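Local atomic coordinates of takeout-like protein 1 (Epiphyas postvittana, PDB entry 3E8T), a protein that binds ubiquinone-8 in a long internal pocket and probably serves as a carrier of hydrophobic ligands in the insect. Residues G68-N73 with D86-A91; G101-L106 with L175-Q180; L106-D111 with N162-N167; K119-H124 with V148-K153. All blocks are in the same frame, centred on the assembly; numbering follows the deposited sequence.

Contact 1. Residues G68-N73 with D86-A91; sequences GAVIDN and DFHLDA. With UQ8 (Ubiquinone-8), chain B.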
# COMPACT_ATOMS: atom_id res chain seq x y z
N GLY A 68 -3.87 -11.15 -0.15
CA GLY A 68 -5.17 -11.44 0.43
C GLY A 68 -6.18 -10.33 0.32
O GLY A 68 -7.27 -10.41 0.90
N ALA A 69 -5.84 -9.29 -0.43
CA ALA A 69 -6.73 -8.16 -0.55
C ALA A 69 -8.03 -8.54 -1.26
O ALA A 69 -8.02 -9.38 -2.16
CB ALA A 69 -6.09 -7.02 -1.26
N VAL A 70 -9.11 -7.91 -0.82
CA VAL A 70 -10.44 -8.08 -1.41
C VAL A 70 -10.74 -6.82 -2.19
O VAL A 70 -10.71 -5.71 -1.65
CB VAL A 70 -11.48 -8.32 -0.35
CG1 VAL A 70 -12.85 -8.43 -0.97
CG2 VAL A 70 -11.14 -9.62 0.41
N ILE A 71 -11.00 -6.97 -3.50
CA ILE A 71 -11.34 -5.87 -4.36
C ILE A 71 -12.83 -5.61 -4.23
O ILE A 71 -13.65 -6.45 -4.58
CB ILE A 71 -10.98 -6.12 -5.83
CG1 ILE A 71 -9.55 -6.59 -6.00
CG2 ILE A 71 -11.26 -4.87 -6.66
CD1 ILE A 71 -8.51 -5.62 -5.53
N ASP A 72 -13.20 -4.43 -3.77
CA ASP A 72 -14.58 -4.06 -3.57
C ASP A 72 -15.21 -3.53 -4.83
O ASP A 72 -16.38 -3.84 -5.10
CB ASP A 72 -14.72 -3.09 -2.40
CG ASP A 72 -14.24 -3.68 -1.11
OD1 ASP A 72 -14.79 -4.73 -0.69
OD2 ASP A 72 -13.27 -3.14 -0.49
N ASN A 73 -14.48 -2.74 -5.59
CA ASN A 73 -14.97 -2.16 -6.81
C ASN A 73 -13.86 -1.65 -7.69
O ASN A 73 -12.89 -1.12 -7.19
CB ASN A 73 -15.93 -1.00 -6.52
CG ASN A 73 -16.80 -0.66 -7.74
OD1 ASN A 73 -17.53 -1.52 -8.23
ND2 ASN A 73 -16.69 0.55 -8.25
N ASP A 86 -11.36 0.44 -5.21
CA ASP A 86 -11.62 0.37 -3.78
C ASP A 86 -11.34 -1.05 -3.34
O ASP A 86 -11.82 -2.00 -3.95
CB ASP A 86 -13.09 0.70 -3.50
CG ASP A 86 -13.40 2.12 -3.72
OD1 ASP A 86 -12.89 2.93 -2.93
OD2 ASP A 86 -14.12 2.46 -4.67
N PHE A 87 -10.51 -1.23 -2.31
CA PHE A 87 -10.22 -2.56 -1.80
C PHE A 87 -9.92 -2.51 -0.32
O PHE A 87 -9.74 -1.43 0.25
CB PHE A 87 -9.05 -3.22 -2.58
CG PHE A 87 -7.73 -2.49 -2.52
CD1 PHE A 87 -6.73 -2.94 -1.68
CD2 PHE A 87 -7.49 -1.39 -3.35
CE1 PHE A 87 -5.49 -2.33 -1.65
CE2 PHE A 87 -6.24 -0.76 -3.30
CZ PHE A 87 -5.27 -1.25 -2.43
N HIS A 88 -9.83 -3.67 0.30
CA HIS A 88 -9.48 -3.75 1.70
C HIS A 88 -8.71 -5.00 2.01
O HIS A 88 -8.70 -5.95 1.22
CB HIS A 88 -10.74 -3.62 2.58
CG HIS A 88 -11.68 -4.78 2.47
ND1 HIS A 88 -12.67 -4.87 1.51
CD2 HIS A 88 -11.75 -5.92 3.19
CE1 HIS A 88 -13.33 -6.01 1.67
NE2 HIS A 88 -12.79 -6.67 2.67
N LEU A 89 -8.01 -4.97 3.15
CA LEU A 89 -7.19 -6.11 3.56
C LEU A 89 -6.77 -5.98 5.01
O LEU A 89 -6.94 -4.91 5.61
CB LEU A 89 -5.93 -6.19 2.68
CG LEU A 89 -4.88 -5.06 2.87
CD1 LEU A 89 -3.57 -5.55 2.30
CD2 LEU A 89 -5.30 -3.77 2.22
N ASP A 90 -6.31 -7.08 5.57
CA ASP A 90 -5.47 -7.07 6.74
C ASP A 90 -4.04 -7.05 6.31
O ASP A 90 -3.69 -7.71 5.34
CB ASP A 90 -5.72 -8.31 7.63
CG ASP A 90 -7.14 -8.41 8.16
OD1 ASP A 90 -7.88 -7.41 8.16
OD2 ASP A 90 -7.49 -9.54 8.60
N ALA A 91 -3.20 -6.28 7.00
CA ALA A 91 -1.81 -6.19 6.59
C ALA A 91 -0.92 -6.09 7.79
O ALA A 91 -1.36 -5.76 8.89
CB ALA A 91 -1.64 -4.96 5.77
C45 UQ8 B . 6.90 4.27 16.20
C44 UQ8 B . 5.63 5.10 16.42
C46 UQ8 B . 5.49 5.39 17.89
C43 UQ8 B . 4.38 4.42 15.90
C42 UQ8 B . 4.59 3.85 14.49
C41 UQ8 B . 4.71 4.99 13.49
C39 UQ8 B . 3.91 4.68 12.24
C40 UQ8 B . 4.56 4.66 10.86
C38 UQ8 B . 2.56 4.48 12.35
C37 UQ8 B . 1.73 4.18 11.28
C36 UQ8 B . 0.41 3.73 11.91
C34 UQ8 B . -0.58 3.19 10.89
C35 UQ8 B . -1.71 2.59 11.43
C33 UQ8 B . -0.31 3.23 9.52
C32 UQ8 B . -1.12 2.82 8.47
C31 UQ8 B . -0.20 2.46 7.28
C29 UQ8 B . -0.96 2.14 6.00
C30 UQ8 B . -2.15 3.05 5.55
C28 UQ8 B . -0.59 1.05 5.22
C27 UQ8 B . -1.20 0.65 4.04
C26 UQ8 B . -0.21 -0.04 3.09
C24 UQ8 B . -0.95 -0.67 1.91
C25 UQ8 B . -1.86 -1.90 2.12
C23 UQ8 B . -0.80 -0.14 0.65
C22 UQ8 B . -1.39 -0.59 -0.54
C21 UQ8 B . -1.10 0.38 -1.69
C19 UQ8 B . -1.97 0.18 -2.94
C20 UQ8 B . -1.76 1.28 -3.98
C18 UQ8 B . -1.86 -1.23 -3.53
C17 UQ8 B . -2.67 -1.36 -4.83
C16 UQ8 B . -2.99 -2.81 -5.21
C14 UQ8 B . -3.44 -2.86 -6.66
C15 UQ8 B . -4.34 -1.74 -7.20
C13 UQ8 B . -3.02 -3.88 -7.52
C12 UQ8 B . -3.40 -3.94 -8.86
C11 UQ8 B . -3.44 -5.38 -9.42
C9 UQ8 B . -4.39 -5.49 -10.62
C10 UQ8 B . -4.73 -4.12 -11.23
C8 UQ8 B . -3.78 -6.42 -11.66
C7 UQ8 B . -3.32 -5.70 -12.93
C6 UQ8 B . -4.47 -5.45 -13.94
C1 UQ8 B . -4.58 -4.20 -14.56
C1M UQ8 B . -3.64 -3.22 -14.24
C2 UQ8 B . -5.59 -3.93 -15.48
O2 UQ8 B . -5.69 -2.83 -16.04
C3 UQ8 B . -6.52 -4.91 -15.81
O3 UQ8 B . -7.51 -4.63 -16.70
C3M UQ8 B . -7.04 -4.86 -18.03
C4 UQ8 B . -6.44 -6.15 -15.20
O4 UQ8 B . -7.37 -7.11 -15.53
C4M UQ8 B . -8.70 -6.60 -15.36
C5 UQ8 B . -5.43 -6.42 -14.27
O5 UQ8 B . -5.38 -7.55 -13.76
O HOH W 1 -6.93 -9.63 4.21
O HOH W 2 -14.36 2.06 -7.39
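A classic beta bulge interrupts the antiparallel pairing of strands 70-73 and 86-91: D72 and N73 both face D86, and the carbonyl O of D86 takes the two N-H groups in a fork, D72 N at 2.8 Å and N73 N at 3.2 Å. D86 N repays N73 O, while V70 and H88 form a hydrogen-bonded pair, V70 N lying nearly along the C=O axis of H88, and H88 N returns a bond to V70 O. The bulge turns D72 toward the partner strand, where its OD2 accepts from H88 ND1 at 2.7 Å with a nearly linear N-H (173°). That bond uses the syn lone pair of the carboxylate and lies in the imidazole plane, the planes 10° apart. This probably favours the positive form of H88. V70 CB sits over one face, toward the rim, 3.9 Å from the centroid of the H88 ring, a CH-pi contact. A water joins N73 ND2 to D86 OD2, and D86 OD1 accepts from H124 ND1. On the pocket side F87 brings CZ to 3.5 Å from UQ8 C17. Helix 13-28 lies against the 68-73 side, Q21 bonding A69 O and I71 N, while strand 113-133 continues the sheet beyond 86-91.

Contact 2. Residues G101-L106 with L175-Q180; sequences GRILIL and LTFLNQ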
# COMPACT_ATOMS: atom_id res chain seq x y z
N GLY A 101 11.44 12.01 19.83
CA GLY A 101 10.50 13.12 19.91
C GLY A 101 9.33 12.72 20.80
O GLY A 101 9.48 12.27 21.95
N ARG A 102 8.13 12.83 20.25
CA ARG A 102 6.94 12.49 21.01
C ARG A 102 5.91 11.86 20.10
O ARG A 102 5.91 12.06 18.89
CB ARG A 102 6.29 13.66 21.66
CG ARG A 102 5.91 14.68 20.76
CD ARG A 102 5.17 15.92 21.45
NE ARG A 102 4.95 16.96 20.45
CZ ARG A 102 3.95 17.01 19.59
NH1 ARG A 102 2.92 16.18 19.66
NH2 ARG A 102 3.92 17.98 18.68
N ILE A 103 5.07 11.07 20.72
CA ILE A 103 3.91 10.55 20.07
C ILE A 103 2.71 11.14 20.79
O ILE A 103 2.40 10.76 21.91
CB ILE A 103 4.01 9.02 20.11
CG1 ILE A 103 2.82 8.37 19.44
CG2 ILE A 103 4.25 8.55 21.51
CD1 ILE A 103 2.72 8.76 18.08
N LEU A 104 2.06 12.08 20.11
CA LEU A 104 0.93 12.80 20.68
C LEU A 104 1.39 13.50 21.96
O LEU A 104 2.23 14.42 21.89
CB LEU A 104 -0.28 11.89 20.84
CG LEU A 104 -0.67 11.01 19.64
CD1 LEU A 104 -1.85 10.06 19.96
CD2 LEU A 104 -0.91 11.78 18.32
N ILE A 105 1.03 13.05 23.15
CA ILE A 105 1.38 13.70 24.40
C ILE A 105 2.47 12.97 25.17
O ILE A 105 2.80 13.42 26.26
CB ILE A 105 0.12 13.84 25.29
CG1 ILE A 105 -0.46 12.50 25.70
CG2 ILE A 105 -0.95 14.74 24.62
CD1 ILE A 105 -1.53 12.59 26.77
N LEU A 106 3.03 11.88 24.64
CA LEU A 106 4.07 11.14 25.39
C LEU A 106 5.42 11.21 24.70
O LEU A 106 5.52 11.01 23.51
CB LEU A 106 3.71 9.67 25.49
CG LEU A 106 2.58 9.20 26.39
CD1 LEU A 106 2.62 7.64 26.41
CD2 LEU A 106 2.70 9.80 27.80
N LEU A 175 3.15 1.05 24.66
CA LEU A 175 2.45 0.13 23.76
C LEU A 175 0.97 0.14 24.04
O LEU A 175 0.17 0.09 23.11
CB LEU A 175 3.08 -1.25 23.85
CG LEU A 175 4.53 -1.33 23.30
CD1 LEU A 175 5.11 -2.72 23.60
CD2 LEU A 175 4.61 -0.98 21.83
N THR A 176 0.60 0.22 25.31
CA THR A 176 -0.80 0.36 25.68
C THR A 176 -1.39 1.65 25.08
O THR A 176 -2.50 1.66 24.55
CB THR A 176 -0.94 0.36 27.19
OG1 THR A 176 -0.44 -0.89 27.73
CG2 THR A 176 -2.38 0.63 27.61
N PHE A 177 -0.68 2.74 25.22
CA PHE A 177 -1.08 4.04 24.68
C PHE A 177 -1.30 3.96 23.18
O PHE A 177 -2.29 4.50 22.68
CB PHE A 177 -0.01 5.05 25.07
CG PHE A 177 -0.22 6.45 24.56
CD1 PHE A 177 -1.01 7.31 25.25
CD2 PHE A 177 0.43 6.92 23.45
CE1 PHE A 177 -1.14 8.59 24.84
CE2 PHE A 177 0.30 8.18 23.05
CZ PHE A 177 -0.49 9.02 23.73
N LEU A 178 -0.37 3.37 22.45
CA LEU A 178 -0.53 3.29 21.03
C LEU A 178 -1.75 2.49 20.62
O LEU A 178 -2.53 2.90 19.73
CB LEU A 178 0.73 2.73 20.39
CG LEU A 178 1.94 3.62 20.52
CD1 LEU A 178 3.22 2.86 20.02
CD2 LEU A 178 1.75 4.94 19.78
N ASN A 179 -1.95 1.35 21.27
CA ASN A 179 -3.08 0.54 20.92
C ASN A 179 -4.38 1.21 21.30
O ASN A 179 -5.38 1.06 20.59
CB ASN A 179 -2.97 -0.81 21.57
CG ASN A 179 -2.03 -1.71 20.88
OD1 ASN A 179 -1.40 -1.39 19.90
ND2 ASN A 179 -2.09 -2.94 21.32
N GLN A 180 -4.41 1.96 22.40
CA GLN A 180 -5.64 2.67 22.76
C GLN A 180 -5.99 3.78 21.79
O GLN A 180 -7.17 4.06 21.55
CB GLN A 180 -5.43 3.26 24.12
CG GLN A 180 -5.53 2.14 25.11
CD GLN A 180 -5.46 2.59 26.51
OE1 GLN A 180 -4.94 3.68 26.83
NE2 GLN A 180 -5.99 1.74 27.41
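A type II' beta turn runs from I103 to L106, closing a tight hairpin between the short strands 102-103 and 106-111, and it meets the last turns of helix 168-180. Both turn bonds are made, I103 N to L106 O at 2.8 Å and L106 N to I103 O at 3.0 Å. L104 occupies the position with positive phi (58°). The facing backbones stay separated, the CA atoms of I103 and L178 lying 8.6 Å apart, and no hydrogen bond crosses the gap.

The F177 side chain does most of the bridging. With CG anti to the backbone N (chi1 178°), it reaches from the helix to the turn, where I103 to L106 surround its outer end. L106 meets it tip to tip and lays CD1 over one face, 3.7 Å from the ring centroid and 17° off the normal, a CH-pi contact. L104 CB lies at the ring edge, near its plane, and I105 CG1 approaches CZ of F177 obliquely. I103 O also meets F177 CE2 at 3.5 Å. Within the hairpin R102 NH1 donates to L104 O, close to the guanidinium plane and on a carbonyl lone pair. I103 also rests on F189 of helix 182-211, and L178, beside F158 and L160, touches the ubiquinone-8, so the contact lies beside the far end of the isoprenoid tail. Between the two buried residues, I103 CG1 meets L178 CD2 at 3.6 Å.

Contact 3. Residues L106-D111 with N162-N167; sequences LPITGD and NLFNGN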
# COMPACT_ATOMS: atom_id res chain seq x y z
N LEU A 106 3.03 11.88 24.64
CA LEU A 106 4.07 11.14 25.39
C LEU A 106 5.42 11.21 24.70
O LEU A 106 5.52 11.01 23.51
CB LEU A 106 3.71 9.67 25.49
CG LEU A 106 2.58 9.20 26.39
CD1 LEU A 106 2.62 7.64 26.41
CD2 LEU A 106 2.70 9.80 27.80
N PRO A 107 6.48 11.42 25.44
CA PRO A 107 7.81 11.31 24.85
C PRO A 107 8.08 9.88 24.38
O PRO A 107 7.59 8.92 25.02
CB PRO A 107 8.74 11.71 25.99
CG PRO A 107 7.87 12.28 27.04
CD PRO A 107 6.49 11.79 26.85
N ILE A 108 8.92 9.75 23.36
CA ILE A 108 9.29 8.42 22.87
C ILE A 108 10.74 8.40 22.51
O ILE A 108 11.27 9.34 21.94
CB ILE A 108 8.38 7.95 21.68
CG1 ILE A 108 8.58 6.47 21.38
CG2 ILE A 108 8.59 8.86 20.44
CD1 ILE A 108 7.50 5.89 20.51
N THR A 109 11.37 7.25 22.79
CA THR A 109 12.62 6.89 22.13
C THR A 109 12.57 5.38 21.91
O THR A 109 12.02 4.64 22.71
CB THR A 109 13.90 7.22 22.91
OG1 THR A 109 13.89 6.52 24.17
CG2 THR A 109 14.13 8.73 23.06
N GLY A 110 13.16 4.95 20.80
CA GLY A 110 13.29 3.52 20.57
C GLY A 110 14.16 3.25 19.38
O GLY A 110 14.31 4.08 18.51
N ASP A 111 14.71 2.04 19.33
CA ASP A 111 15.53 1.58 18.22
C ASP A 111 15.50 0.07 18.25
O ASP A 111 16.11 -0.56 19.10
CB ASP A 111 16.97 2.07 18.39
CG ASP A 111 17.86 1.74 17.21
OD1 ASP A 111 17.56 0.81 16.46
OD2 ASP A 111 18.89 2.44 17.01
N ASN A 162 12.61 -2.63 22.11
CA ASN A 162 13.62 -1.71 22.62
C ASN A 162 13.16 -0.27 22.57
O ASN A 162 13.94 0.65 22.27
CB ASN A 162 14.92 -1.87 21.88
CG ASN A 162 16.09 -1.18 22.57
OD1 ASN A 162 16.18 -1.22 23.80
ND2 ASN A 162 16.97 -0.59 21.79
N LEU A 163 11.92 -0.03 23.00
CA LEU A 163 11.55 1.31 23.43
C LEU A 163 12.26 1.61 24.74
O LEU A 163 12.44 0.74 25.59
CB LEU A 163 10.03 1.40 23.68
CG LEU A 163 9.12 1.29 22.44
CD1 LEU A 163 7.71 1.05 22.88
CD2 LEU A 163 9.24 2.57 21.59
N PHE A 164 12.61 2.87 24.91
CA PHE A 164 13.04 3.39 26.22
C PHE A 164 14.18 2.61 26.84
O PHE A 164 14.18 2.32 28.05
CB PHE A 164 11.89 3.48 27.23
CG PHE A 164 10.74 4.32 26.73
CD1 PHE A 164 10.86 5.68 26.63
CD2 PHE A 164 9.58 3.74 26.30
CE1 PHE A 164 9.84 6.44 26.10
CE2 PHE A 164 8.57 4.48 25.81
CZ PHE A 164 8.68 5.83 25.70
N ASN A 165 15.14 2.27 26.02
CA ASN A 165 16.34 1.63 26.58
C ASN A 165 16.04 0.33 27.27
O ASN A 165 16.76 -0.08 28.17
CB ASN A 165 17.09 2.57 27.57
CG ASN A 165 17.16 4.04 27.05
OD1 ASN A 165 16.47 4.99 27.54
ND2 ASN A 165 17.97 4.23 26.05
N GLY A 166 15.00 -0.35 26.84
CA GLY A 166 14.65 -1.63 27.44
C GLY A 166 13.82 -1.58 28.69
O GLY A 166 13.57 -2.61 29.33
N ASN A 167 13.37 -0.38 29.10
CA ASN A 167 12.61 -0.25 30.32
C ASN A 167 11.19 -0.78 30.19
O ASN A 167 10.38 -0.23 29.43
CB ASN A 167 12.59 1.24 30.73
CG ASN A 167 11.93 1.49 32.04
OD1 ASN A 167 10.75 1.46 32.21
ND2 ASN A 167 12.78 1.72 33.04
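A single beta bridge, between G110 and L163, ties strand 106-111 of the curled antiparallel sheet to the loop that leads from strand 155-160 into helix 168-180. Along 106-111 the contact begins at P107, whose carbonyl O lies at the edge of the F164 ring, near its plane, 3.3 Å from CZ of F164. The F164 ring also packs on L170 and M174 of helix 168-180, where N167 OD1 caps L170 N. I108 follows with its backbone on the same ring, CA beside CE1, while its side chain, extended with CG1 anti to the backbone N (chi1 -168°), crosses L163 obliquely and brings CD1 to 3.9 Å from L163 CD2. I108 belongs to the ubiquinone-8 pocket, so L163 backs a residue that touches the ligand.

T109 supplies the main backbone link. Its carbonyl O accepts from F164 N at 2.9 Å, the donor standing 38° out of the carbonyl plane, and the same O sits over the centre of the F164 ring. L163 CA adds a CA-H...O contact to this oxygen, which is thus approached by three groups of the loop. G110, having no side chain, brings its CA to 4.0 Å from L163 CA and makes a CA-H...O contact with N162 O.

D111 ends the walk. Its N gives only a weak bond to N162 O, and its carboxylate turns to H96. The stronger tie is made by the amide of N162, CG anti to the backbone N, whose ND2 donates to D111 O at 2.8 Å, in both the carbonyl and the amide plane.

Contact 4. Residues K119-H124 with V148-K153; sequences KNIHIH and VTFDVK. With UQ8 (Ubiquinone-8), chain B.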
# COMPACT_ATOMS: atom_id res chain seq x y z
N LYS A 119 -5.98 -4.13 10.78
CA LYS A 119 -7.15 -4.96 10.52
C LYS A 119 -8.18 -4.14 9.79
O LYS A 119 -8.61 -3.09 10.25
CB LYS A 119 -7.72 -5.48 11.83
CG LYS A 119 -8.85 -6.47 11.62
CD LYS A 119 -9.39 -7.06 12.89
CE LYS A 119 -10.45 -8.16 12.53
NZ LYS A 119 -11.30 -8.70 13.65
N ASN A 120 -8.58 -4.65 8.63
CA ASN A 120 -9.62 -4.07 7.81
C ASN A 120 -9.25 -2.66 7.40
O ASN A 120 -10.01 -1.70 7.59
CB ASN A 120 -10.97 -4.13 8.52
CG ASN A 120 -12.14 -3.98 7.58
OD1 ASN A 120 -12.03 -4.20 6.39
ND2 ASN A 120 -13.27 -3.59 8.14
N ILE A 121 -8.10 -2.54 6.75
CA ILE A 121 -7.73 -1.29 6.15
C ILE A 121 -8.38 -1.18 4.76
O ILE A 121 -8.20 -2.08 3.95
CB ILE A 121 -6.19 -1.00 6.19
CG1 ILE A 121 -5.92 0.40 5.63
CG2 ILE A 121 -5.43 -2.07 5.47
CD1 ILE A 121 -4.45 0.85 5.84
N HIS A 122 -9.10 -0.09 4.53
CA HIS A 122 -9.70 0.21 3.26
C HIS A 122 -8.90 1.25 2.53
O HIS A 122 -8.41 2.21 3.14
CB HIS A 122 -11.13 0.69 3.47
CG HIS A 122 -12.06 -0.42 3.85
ND1 HIS A 122 -13.10 -0.84 3.05
CD2 HIS A 122 -12.03 -1.29 4.88
CE1 HIS A 122 -13.69 -1.88 3.60
NE2 HIS A 122 -13.09 -2.16 4.73
N ILE A 123 -8.68 1.00 1.25
CA ILE A 123 -7.87 1.82 0.39
C ILE A 123 -8.70 2.28 -0.81
O ILE A 123 -9.41 1.50 -1.40
CB ILE A 123 -6.62 1.08 -0.14
CG1 ILE A 123 -5.81 0.52 1.01
CG2 ILE A 123 -5.78 1.95 -1.02
CD1 ILE A 123 -5.19 1.50 1.87
N HIS A 124 -8.62 3.55 -1.13
CA HIS A 124 -9.24 4.15 -2.32
C HIS A 124 -8.13 4.70 -3.21
O HIS A 124 -7.43 5.64 -2.85
CB HIS A 124 -10.24 5.26 -1.93
CG HIS A 124 -10.93 5.92 -3.08
ND1 HIS A 124 -11.97 5.32 -3.75
CD2 HIS A 124 -10.75 7.14 -3.67
CE1 HIS A 124 -12.39 6.13 -4.72
NE2 HIS A 124 -11.68 7.25 -4.67
N VAL A 148 -3.94 8.05 -3.42
CA VAL A 148 -4.41 7.01 -2.55
C VAL A 148 -4.85 7.63 -1.24
O VAL A 148 -4.16 8.52 -0.71
CB VAL A 148 -3.35 5.95 -2.31
CG1 VAL A 148 -3.94 4.76 -1.61
CG2 VAL A 148 -2.68 5.52 -3.59
N THR A 149 -5.95 7.13 -0.72
CA THR A 149 -6.40 7.42 0.62
C THR A 149 -6.67 6.09 1.34
O THR A 149 -6.86 5.07 0.72
CB THR A 149 -7.63 8.29 0.66
OG1 THR A 149 -8.69 7.60 0.01
CG2 THR A 149 -7.39 9.65 -0.02
N PHE A 150 -6.71 6.16 2.65
CA PHE A 150 -6.88 4.98 3.46
C PHE A 150 -7.77 5.25 4.68
O PHE A 150 -7.92 6.41 5.14
CB PHE A 150 -5.51 4.40 3.89
CG PHE A 150 -4.81 5.21 4.92
CD1 PHE A 150 -5.02 5.01 6.26
CD2 PHE A 150 -4.03 6.29 4.54
CE1 PHE A 150 -4.42 5.81 7.21
CE2 PHE A 150 -3.41 7.10 5.50
CZ PHE A 150 -3.65 6.86 6.82
N ASP A 151 -8.31 4.18 5.20
CA ASP A 151 -9.09 4.23 6.44
C ASP A 151 -8.93 2.89 7.14
O ASP A 151 -9.39 1.86 6.62
CB ASP A 151 -10.55 4.45 6.04
CG ASP A 151 -11.51 4.48 7.19
OD1 ASP A 151 -11.12 4.35 8.33
OD2 ASP A 151 -12.75 4.62 6.90
N VAL A 152 -8.24 2.86 8.28
CA VAL A 152 -8.15 1.64 9.08
C VAL A 152 -9.43 1.51 9.86
O VAL A 152 -9.73 2.33 10.73
CB VAL A 152 -6.93 1.66 10.02
CG1 VAL A 152 -6.88 0.34 10.75
CG2 VAL A 152 -5.63 1.95 9.25
N LYS A 153 -10.28 0.55 9.46
CA LYS A 153 -11.63 0.52 10.03
C LYS A 153 -11.78 -0.25 11.31
O LYS A 153 -12.62 0.12 12.13
CB LYS A 153 -12.63 -0.03 9.00
CG LYS A 153 -12.87 0.88 7.86
CD LYS A 153 -14.15 0.55 7.09
CE LYS A 153 -14.36 1.56 6.04
NZ LYS A 153 -14.87 2.84 6.58
C45 UQ8 B . 6.90 4.27 16.20
C44 UQ8 B . 5.63 5.10 16.42
C46 UQ8 B . 5.49 5.39 17.89
C43 UQ8 B . 4.38 4.42 15.90
C42 UQ8 B . 4.59 3.85 14.49
C41 UQ8 B . 4.71 4.99 13.49
C39 UQ8 B . 3.91 4.68 12.24
C40 UQ8 B . 4.56 4.66 10.86
C38 UQ8 B . 2.56 4.48 12.35
C37 UQ8 B . 1.73 4.18 11.28
C36 UQ8 B . 0.41 3.73 11.91
C34 UQ8 B . -0.58 3.19 10.89
C35 UQ8 B . -1.71 2.59 11.43
C33 UQ8 B . -0.31 3.23 9.52
C32 UQ8 B . -1.12 2.82 8.47
C31 UQ8 B . -0.20 2.46 7.28
C29 UQ8 B . -0.96 2.14 6.00
C30 UQ8 B . -2.15 3.05 5.55
C28 UQ8 B . -0.59 1.05 5.22
C27 UQ8 B . -1.20 0.65 4.04
C26 UQ8 B . -0.21 -0.04 3.09
C24 UQ8 B . -0.95 -0.67 1.91
C25 UQ8 B . -1.86 -1.90 2.12
C23 UQ8 B . -0.80 -0.14 0.65
C22 UQ8 B . -1.39 -0.59 -0.54
C21 UQ8 B . -1.10 0.38 -1.69
C19 UQ8 B . -1.97 0.18 -2.94
C20 UQ8 B . -1.76 1.28 -3.98
C18 UQ8 B . -1.86 -1.23 -3.53
C17 UQ8 B . -2.67 -1.36 -4.83
C16 UQ8 B . -2.99 -2.81 -5.21
C14 UQ8 B . -3.44 -2.86 -6.66
C15 UQ8 B . -4.34 -1.74 -7.20
C13 UQ8 B . -3.02 -3.88 -7.52
C12 UQ8 B . -3.40 -3.94 -8.86
C11 UQ8 B . -3.44 -5.38 -9.42
C9 UQ8 B . -4.39 -5.49 -10.62
C10 UQ8 B . -4.73 -4.12 -11.23
C8 UQ8 B . -3.78 -6.42 -11.66
C7 UQ8 B . -3.32 -5.70 -12.93
C6 UQ8 B . -4.47 -5.45 -13.94
C1 UQ8 B . -4.58 -4.20 -14.56
C1M UQ8 B . -3.64 -3.22 -14.24
C2 UQ8 B . -5.59 -3.93 -15.48
O2 UQ8 B . -5.69 -2.83 -16.04
C3 UQ8 B . -6.52 -4.91 -15.81
O3 UQ8 B . -7.51 -4.63 -16.70
C3M UQ8 B . -7.04 -4.86 -18.03
C4 UQ8 B . -6.44 -6.15 -15.20
O4 UQ8 B . -7.37 -7.11 -15.53
C4M UQ8 B . -8.70 -6.60 -15.36
C5 UQ8 B . -5.43 -6.42 -14.27
O5 UQ8 B . -5.38 -7.55 -13.76
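K153 lays its aliphatic chain across a histidine ring: in this antiparallel hairpin pairing of strands 121-124 and 148-153, CD of K153 stands over one face of H122, 3.8 Å from the centroid and 24° off the normal, a CH-pi contact. The chain bends at chi4 (-76°) and returns NZ to D151 OD2 of its own strand, a salt bridge at 2.8 Å that meets the carboxylate from above its plane. D151 OD1 has a second cation in K183. The ring of H122 also stacks on H88, and its NE2 gives a weak bond to N120 OD1, while N120 ND2 donates to D154 OD1.

H122/D151 and H124/T149 are each joined by two backbone bonds, H122 N to D151 O being almost straight (176°). K153 N extends the ladder to N120 O. On the opposite face, I121, I123, F150 and V152 form an apolar layer facing the ligand and helix 182-211. I123 CD1 lies 3.5 Å from F150 CB, and its CG2 3.4 Å from V148 CG1 in one of two V148 conformers. F150 and I121 grip one methyl branch of the isoprenoid tail: C30 of UQ8 sits over the F150 ring, 3.5 Å from CG, and 3.2 Å from I121 CD1.

The four contacts belong to one JHBP-family fold, whose curled antiparallel sheet and long helices enclose the ubiquinone-8. Contacts 1 and 4 are neighbours, centres 9 Å apart, because strands 82-100 and 113-133 lie side by side: F87 O meets I123 N, and both contacts line the pocket. Contacts 2 and 3 form a second pair, centres 11 Å apart and sharing L106, with G101 O bonded to I108 N; their centres lie 28 and 34 Å from that of contact 1. Along the chain contact 1 closes first; contact 4 is nested within contact 3, itself nested within contact 2. Ligand contacts thus recur along the elongated pocket, matching the extended tail.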